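Local coordinates for GDSL-like protein (Collinsella aerofaciens ATCC 25986, PDB 7BXD) that probably hydrolyses ester bonds of acylated substrates, as expected of a GDSL-like acylhydrolase of the SGNH hydrolase superfamily, at residues C153-I163 against R211-Y221. Numbering follows the deposited sequence.
Sequences CKTSGKHEKDI and RELYMPDGLHY
This polar loop-to-loop contact sets the loop following strand 146-150 against D217-G218-L219-H220, which fits the Asp-x-x-His motif of SGNH hydrolases, whose Asp and His usually belong to the catalytic triad. G218 O is gripped twice: S156 N donates to it at 2.9 Å in the carbonyl plane, while T155 OG1 meets it at 2.7 Å from above that plane. Threonine suits the place because OG1, anti to its own backbone N (chi1 176°), also accepts from G157 N in an ST turn. S156 OG lies 3.3 Å from G218 CA, a closeness possible because glycine has no CB; the positive phi of G218 (75°) also suits glycine ending the type I turn 215-218. The extended K158 chain brings NZ to the anti lone pair of D217 OD2 (2.8 Å), whose syn lone pair takes H220 ND1 at 2.7 Å; D217 OD1 accepts from L219 N and H220 N, fixing the carboxylate. L219 runs alongside T155 and touches I163 CD1 through CD2. A water joins K154 O, L219 O and Y221 OH. Segment 211-221 carries the last turn of helix 208-213 and leads on toward helix 223-240; H220 and Y221 pack on helix 37-40.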
loop_
_atom_site.group_PDB
_atom_site.type_symbol
_atom_site.label_atom_id
_atom_site.label_comp_id
_atom_site.label_asym_id
_atom_site.label_seq_id
_atom_site.Cartn_x
_atom_site.Cartn_y
_atom_site.Cartn_z
ATOM N N CYS A 153 -5.259 -2.788 -2.461
ATOM C CA CYS A 153 -6.268 -3.835 -2.563
ATOM C C CYS A 153 -7.647 -3.253 -2.874
ATOM O O CYS A 153 -7.960 -2.094 -2.567
ATOM C CB CYS A 153 -6.341 -4.635 -1.258
ATOM S SG CYS A 153 -4.868 -5.695 -1.078
ATOM N N LYS A 154 -8.510 -4.104 -3.426
ATOM C CA LYS A 154 -9.903 -3.727 -3.635
ATOM C C LYS A 154 -10.651 -3.574 -2.306
ATOM O O LYS A 154 -10.257 -4.101 -1.253
ATOM C CB LYS A 154 -10.593 -4.756 -4.523
ATOM C CG LYS A 154 -10.083 -4.671 -5.965
ATOM C CD LYS A 154 -10.951 -5.453 -6.937
ATOM C CE LYS A 154 -10.582 -5.259 -8.421
ATOM N NZ LYS A 154 -9.285 -5.936 -8.752
ATOM N N THR A 155 -11.766 -2.854 -2.396
ATOM C CA THR A 155 -12.686 -2.649 -1.290
ATOM C C THR A 155 -14.101 -2.717 -1.833
ATOM O O THR A 155 -14.387 -2.272 -2.953
ATOM C CB THR A 155 -12.453 -1.301 -0.592
ATOM O OG1 THR A 155 -13.439 -1.113 0.436
ATOM C CG2 THR A 155 -12.484 -0.085 -1.501
ATOM N N SER A 156 -15.000 -3.244 -1.014
ATOM C CA SER A 156 -16.420 -3.195 -1.334
ATOM C C SER A 156 -17.089 -1.925 -0.840
ATOM O O SER A 156 -18.307 -1.801 -0.976
ATOM C CB SER A 156 -17.146 -4.437 -0.810
ATOM O OG SER A 156 -16.898 -4.621 0.573
ATOM N N GLY A 157 -16.324 -0.993 -0.282
ATOM C CA GLY A 157 -16.822 0.296 0.143
ATOM C C GLY A 157 -17.147 0.339 1.631
ATOM O O GLY A 157 -17.364 -0.681 2.297
ATOM N N LYS A 158 -17.213 1.556 2.153
ATOM C CA LYS A 158 -17.626 1.751 3.539
ATOM C C LYS A 158 -18.346 3.101 3.530
ATOM O O LYS A 158 -17.797 4.150 3.844
ATOM C CB LYS A 158 -16.431 1.698 4.490
ATOM C CG LYS A 158 -16.810 1.527 5.928
ATOM C CD LYS A 158 -15.575 1.208 6.759
ATOM C CE LYS A 158 -15.954 1.010 8.177
ATOM N NZ LYS A 158 -14.748 0.791 8.963
ATOM N N HIS A 159 -19.603 3.071 3.083
ATOM C CA HIS A 159 -20.300 4.313 2.765
ATOM C C HIS A 159 -20.586 5.161 3.986
ATOM O O HIS A 159 -20.742 6.376 3.853
ATOM C CB HIS A 159 -21.594 4.016 2.033
ATOM C CG HIS A 159 -21.373 3.450 0.670
ATOM N ND1 HIS A 159 -22.357 2.778 -0.021
ATOM C CD2 HIS A 159 -20.279 3.452 -0.131
ATOM C CE1 HIS A 159 -21.880 2.393 -1.193
ATOM N NE2 HIS A 159 -20.624 2.792 -1.284
ATOM N N GLU A 160 -20.666 4.554 5.175
ATOM C CA GLU A 160 -20.861 5.370 6.369
ATOM C C GLU A 160 -19.646 6.236 6.661
ATOM O O GLU A 160 -19.750 7.199 7.432
ATOM C CB GLU A 160 -21.209 4.494 7.575
ATOM C CG GLU A 160 -20.045 3.691 8.107
ATOM C CD GLU A 160 -19.957 2.296 7.495
ATOM O OE1 GLU A 160 -20.353 2.119 6.315
ATOM O OE2 GLU A 160 -19.498 1.370 8.209
ATOM N N LYS A 161 -18.498 5.899 6.077
ATOM C CA LYS A 161 -17.326 6.754 6.066
ATOM C C LYS A 161 -17.123 7.421 4.719
ATOM O O LYS A 161 -16.060 7.996 4.490
ATOM C CB LYS A 161 -16.069 5.974 6.473
ATOM C CG LYS A 161 -16.230 5.089 7.715
ATOM C CD LYS A 161 -16.413 5.914 8.976
ATOM C CE LYS A 161 -16.102 5.091 10.222
ATOM N NZ LYS A 161 -15.922 5.960 11.412
ATOM N N ASP A 162 -18.129 7.380 3.836
ATOM C CA ASP A 162 -18.035 7.992 2.498
ATOM C C ASP A 162 -16.877 7.409 1.679
ATOM O O ASP A 162 -16.241 8.105 0.882
ATOM C CB ASP A 162 -18.006 9.532 2.548
ATOM C CG ASP A 162 -18.166 10.183 1.159
ATOM O OD1 ASP A 162 -17.490 11.198 0.888
ATOM O OD2 ASP A 162 -18.951 9.675 0.330
ATOM N N ILE A 163 -16.613 6.120 1.845
ATOM C CA ILE A 163 -15.567 5.430 1.090
ATOM C C ILE A 163 -16.242 4.620 -0.017
ATOM O O ILE A 163 -16.999 3.689 0.293
ATOM C CB ILE A 163 -14.731 4.528 2.013
ATOM C CG1 ILE A 163 -14.024 5.402 3.078
ATOM C CG2 ILE A 163 -13.770 3.685 1.174
ATOM C CD1 ILE A 163 -13.290 4.665 4.149
ATOM N N ARG A 211 -15.584 -11.537 3.358
ATOM C CA ARG A 211 -15.913 -10.481 4.313
ATOM C C ARG A 211 -15.950 -11.041 5.724
ATOM O O ARG A 211 -15.351 -10.473 6.645
ATOM C CB ARG A 211 -17.238 -9.805 3.959
ATOM C CG ARG A 211 -17.594 -8.631 4.855
ATOM C CD ARG A 211 -19.014 -8.119 4.602
ATOM N NE ARG A 211 -19.382 -6.976 5.456
ATOM C CZ ARG A 211 -19.099 -5.709 5.155
ATOM N NH1 ARG A 211 -18.477 -5.457 4.022
ATOM N NH2 ARG A 211 -19.474 -4.709 5.951
ATOM N N GLU A 212 -16.651 -12.153 5.912
ATOM C CA GLU A 212 -16.824 -12.714 7.246
ATOM C C GLU A 212 -15.501 -13.130 7.864
ATOM O O GLU A 212 -15.231 -12.820 9.033
ATOM C CB GLU A 212 -17.753 -13.917 7.177
ATOM C CG GLU A 212 -18.031 -14.539 8.530
ATOM C CD GLU A 212 -18.898 -15.780 8.416
ATOM O OE1 GLU A 212 -19.712 -15.846 7.463
ATOM O OE2 GLU A 212 -18.794 -16.677 9.290
ATOM N N LEU A 213 -14.663 -13.852 7.109
ATOM C CA LEU A 213 -13.426 -14.395 7.666
ATOM C C LEU A 213 -12.277 -13.398 7.662
ATOM O O LEU A 213 -11.443 -13.436 8.578
ATOM C CB LEU A 213 -12.971 -15.628 6.886
ATOM C CG LEU A 213 -13.912 -16.828 6.961
ATOM C CD1 LEU A 213 -13.362 -17.979 6.099
ATOM C CD2 LEU A 213 -14.243 -17.283 8.427
ATOM N N TYR A 214 -12.153 -12.590 6.601
ATOM C CA TYR A 214 -10.910 -11.900 6.306
ATOM C C TYR A 214 -11.022 -10.382 6.241
ATOM O O TYR A 214 -10.000 -9.719 6.448
ATOM C CB TYR A 214 -10.372 -12.398 4.962
ATOM C CG TYR A 214 -10.065 -13.883 4.919
ATOM C CD1 TYR A 214 -9.280 -14.502 5.915
ATOM C CD2 TYR A 214 -10.536 -14.678 3.870
ATOM C CE1 TYR A 214 -8.964 -15.852 5.847
ATOM C CE2 TYR A 214 -10.250 -16.030 3.783
ATOM C CZ TYR A 214 -9.452 -16.608 4.772
ATOM O OH TYR A 214 -9.144 -17.951 4.630
ATOM N N MET A 215 -12.182 -9.811 5.881
ATOM C CA MET A 215 -12.322 -8.368 5.616
ATOM C C MET A 215 -13.639 -7.873 6.200
ATOM O O MET A 215 -14.590 -7.585 5.465
ATOM C CB MET A 215 -12.262 -8.044 4.109
ATOM C CG MET A 215 -10.958 -8.432 3.465
ATOM S SD MET A 215 -10.854 -7.959 1.728
ATOM C CE MET A 215 -10.734 -6.169 1.872
ATOM N N PRO A 216 -13.718 -7.732 7.530
ATOM C CA PRO A 216 -15.034 -7.574 8.173
ATOM C C PRO A 216 -15.791 -6.352 7.724
ATOM O O PRO A 216 -17.026 -6.393 7.715
ATOM C CB PRO A 216 -14.689 -7.500 9.672
ATOM C CG PRO A 216 -13.377 -8.208 9.804
ATOM C CD PRO A 216 -12.643 -7.993 8.510
ATOM N N ASP A 217 -15.118 -5.241 7.417
ATOM C CA ASP A 217 -15.790 -4.033 6.940
ATOM C C ASP A 217 -15.634 -3.847 5.433
ATOM O O ASP A 217 -15.956 -2.769 4.926
ATOM C CB ASP A 217 -15.291 -2.785 7.678
ATOM C CG ASP A 217 -13.863 -2.463 7.367
ATOM O OD1 ASP A 217 -13.169 -3.288 6.718
ATOM O OD2 ASP A 217 -13.408 -1.380 7.781
ATOM N N GLY A 218 -15.149 -4.859 4.706
ATOM C CA GLY A 218 -14.991 -4.744 3.267
ATOM C C GLY A 218 -13.820 -3.895 2.813
ATOM O O GLY A 218 -13.736 -3.579 1.612
ATOM N N LEU A 219 -12.915 -3.537 3.732
ATOM C CA LEU A 219 -11.826 -2.613 3.418
ATOM C C LEU A 219 -10.566 -3.021 4.166
ATOM O O LEU A 219 -9.495 -3.202 3.565
ATOM C CB LEU A 219 -12.251 -1.188 3.764
ATOM C CG LEU A 219 -11.174 -0.096 3.730
ATOM C CD1 LEU A 219 -10.562 -0.005 2.323
ATOM C CD2 LEU A 219 -11.783 1.242 4.143
ATOM N N HIS A 220 -10.690 -3.189 5.479
ATOM C CA HIS A 220 -9.602 -3.641 6.327
ATOM C C HIS A 220 -9.614 -5.165 6.461
ATOM O O HIS A 220 -10.395 -5.854 5.802
ATOM C CB HIS A 220 -9.707 -2.899 7.663
ATOM C CG HIS A 220 -9.671 -1.414 7.479
ATOM N ND1 HIS A 220 -10.800 -0.621 7.554
ATOM C CD2 HIS A 220 -8.660 -0.593 7.104
ATOM C CE1 HIS A 220 -10.472 0.632 7.290
ATOM N NE2 HIS A 220 -9.180 0.679 7.020
ATOM N N TYR A 221 -8.745 -5.697 7.311
ATOM C CA TYR A 221 -8.532 -7.129 7.427
ATOM C C TYR A 221 -8.614 -7.553 8.884
ATOM O O TYR A 221 -8.144 -6.844 9.788
ATOM C CB TYR A 221 -7.166 -7.573 6.798
ATOM C CG TYR A 221 -7.111 -7.254 5.326
ATOM C CD1 TYR A 221 -6.851 -5.946 4.887
ATOM C CD2 TYR A 221 -7.437 -8.210 4.371
ATOM C CE1 TYR A 221 -6.923 -5.608 3.534
ATOM C CE2 TYR A 221 -7.488 -7.888 3.012
ATOM C CZ TYR A 221 -7.255 -6.570 2.609
ATOM O OH TYR A 221 -7.385 -6.247 1.270
HETATM O O HOH W 1 -8.580 -3.716 1.029
HETATM O O HOH W 2 -18.399 -3.107 2.278
#